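Local coordinates for glutathione S-transferase (Bombyx mori, PDB 3AY8), which probably transfers glutathione to electrophilic compounds, working as a homodimer of the cytosolic glutathione transferase fold, at residues Y7-S12 with V34-K39. Numbering follows the deposited sequence.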
# COMPACT_ATOMS: atom_id res chain seq x y z
N TYR A 7 -18.45 -7.94 0.87
CA TYR A 7 -18.24 -8.74 2.07
C TYR A 7 -17.40 -7.92 3.05
O TYR A 7 -16.26 -7.56 2.75
CB TYR A 7 -17.58 -10.08 1.74
CG TYR A 7 -18.47 -10.96 0.88
CD1 TYR A 7 -19.28 -11.94 1.46
CD2 TYR A 7 -18.54 -10.78 -0.51
CE1 TYR A 7 -20.12 -12.74 0.68
CE2 TYR A 7 -19.37 -11.57 -1.30
CZ TYR A 7 -20.16 -12.55 -0.70
OH TYR A 7 -20.98 -13.33 -1.46
N HIS A 8 -17.98 -7.65 4.22
CA HIS A 8 -17.55 -6.53 5.06
C HIS A 8 -17.46 -6.93 6.53
O HIS A 8 -18.34 -7.62 7.05
CB HIS A 8 -18.55 -5.36 4.88
CG HIS A 8 -18.25 -4.15 5.73
ND1 HIS A 8 -19.22 -3.54 6.50
CD2 HIS A 8 -17.12 -3.43 5.89
CE1 HIS A 8 -18.68 -2.49 7.11
NE2 HIS A 8 -17.41 -2.41 6.76
N PHE A 9 -16.39 -6.50 7.18
CA PHE A 9 -16.25 -6.67 8.63
C PHE A 9 -16.16 -5.28 9.25
O PHE A 9 -15.10 -4.64 9.14
CB PHE A 9 -15.01 -7.52 8.95
CG PHE A 9 -14.80 -7.81 10.43
CD1 PHE A 9 -15.88 -8.04 11.29
CD2 PHE A 9 -13.51 -7.90 10.95
CE1 PHE A 9 -15.67 -8.34 12.65
CE2 PHE A 9 -13.29 -8.19 12.30
CZ PHE A 9 -14.38 -8.41 13.15
N PRO A 10 -17.25 -4.79 9.90
CA PRO A 10 -17.29 -3.39 10.34
C PRO A 10 -16.12 -2.98 11.25
O PRO A 10 -15.79 -1.82 11.30
CB PRO A 10 -18.62 -3.28 11.08
CG PRO A 10 -19.48 -4.35 10.46
CD PRO A 10 -18.53 -5.48 10.16
N VAL A 11 -15.51 -3.94 11.92
CA VAL A 11 -14.38 -3.64 12.80
C VAL A 11 -13.12 -3.21 12.04
O VAL A 11 -12.30 -2.43 12.56
CB VAL A 11 -14.06 -4.87 13.70
CG1 VAL A 11 -12.70 -4.73 14.40
CG2 VAL A 11 -15.18 -5.08 14.72
N SER A 12 -12.97 -3.72 10.82
CA SER A 12 -11.75 -3.53 10.05
C SER A 12 -11.71 -2.18 9.37
O SER A 12 -12.62 -1.82 8.63
CB SER A 12 -11.60 -4.65 9.02
OG SER A 12 -10.81 -4.23 7.94
N VAL A 34 -19.28 -10.17 7.61
CA VAL A 34 -18.40 -11.32 7.79
C VAL A 34 -17.67 -11.11 9.11
O VAL A 34 -16.81 -10.24 9.21
CB VAL A 34 -17.39 -11.46 6.60
CG1 VAL A 34 -16.45 -12.64 6.79
CG2 VAL A 34 -18.14 -11.59 5.27
N ASN A 35 -18.05 -11.88 10.12
CA ASN A 35 -17.41 -11.77 11.43
C ASN A 35 -16.10 -12.56 11.45
O ASN A 35 -16.10 -13.78 11.66
CB ASN A 35 -18.36 -12.24 12.54
CG ASN A 35 -17.78 -12.02 13.93
OD1 ASN A 35 -16.60 -11.72 14.09
ND2 ASN A 35 -18.63 -12.16 14.94
N LEU A 36 -15.00 -11.86 11.22
CA LEU A 36 -13.69 -12.51 11.26
C LEU A 36 -13.27 -12.98 12.66
O LEU A 36 -12.43 -13.88 12.78
CB LEU A 36 -12.61 -11.62 10.61
CG LEU A 36 -12.69 -11.45 9.09
CD1 LEU A 36 -11.43 -10.76 8.58
CD2 LEU A 36 -12.90 -12.78 8.35
N PHE A 37 -13.86 -12.40 13.70
CA PHE A 37 -13.63 -12.88 15.07
C PHE A 37 -14.16 -14.30 15.32
O PHE A 37 -13.68 -14.99 16.24
CB PHE A 37 -14.21 -11.92 16.11
CG PHE A 37 -13.43 -10.64 16.27
CD1 PHE A 37 -14.02 -9.54 16.90
CD2 PHE A 37 -12.12 -10.52 15.80
CE1 PHE A 37 -13.32 -8.35 17.06
CE2 PHE A 37 -11.41 -9.33 15.96
CZ PHE A 37 -12.01 -8.24 16.59
N LYS A 38 -15.13 -14.74 14.52
CA LYS A 38 -15.72 -16.08 14.68
C LYS A 38 -15.69 -16.94 13.41
O LYS A 38 -16.70 -17.10 12.72
CB LYS A 38 -17.13 -15.99 15.29
CG LYS A 38 -17.09 -16.03 16.81
CD LYS A 38 -18.20 -15.22 17.46
CE LYS A 38 -17.97 -15.15 18.97
NZ LYS A 38 -19.00 -14.35 19.69
N LYS A 39 -14.51 -17.51 13.13
CA LYS A 39 -14.24 -18.25 11.89
C LYS A 39 -15.09 -19.51 11.68
O LYS A 39 -15.39 -19.88 10.54
CB LYS A 39 -12.76 -18.62 11.78
CG LYS A 39 -11.80 -17.45 11.94
CD LYS A 39 -10.35 -17.95 12.02
CE LYS A 39 -9.44 -16.94 12.72
NZ LYS A 39 -9.51 -15.57 12.11
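Phe9 and Phe37 form a T-shaped (edge-to-face) pair: the ring planes stand at 83° and the centroids are 5.2 Å apart. The touching atom is Phe9 CZ, which points at the centre of the Phe37 face and comes within 3.9 Å of Phe37 CD1. Val11 adds a lighter apolar touch, its CG1 lying 4.2 Å from Phe37 CZ.

The Phe9 ring is itself sandwiched. Val11 CB lies over one face, toward the rim, while the opposite face receives the Leu36 backbone N over its centre and a CH-pi contact from Leu36 CB, 4.2 Å from the ring centroid. Phe9 CG sits anti to the backbone N (chi1 -178°), and the ring beyond it lies between Val11 and Leu36; Val55 also touches this side chain. An alanine here would probably leave the face of Phe37 without its aromatic mate and open a gap between Val11 and Leu36.

Both segments belong to the thioredoxin-like N-terminal domain, where strands 5-8 and 30-33 run parallel. His8 also bonds through its backbone to Glu32, and just past that strand Val34 N donates to His8 O (2.8 Å, 164° at the hydrogen), carrying the pairing into the loop before helix 44-49.

On the Tyr7 side, Val34 CG2 meets the ring edge in plane and lies 3.9 Å from Tyr7 CB. At the loop's turn, Asn35 OD1 accepts a weak, bent bond from Phe37 N (2.8 Å).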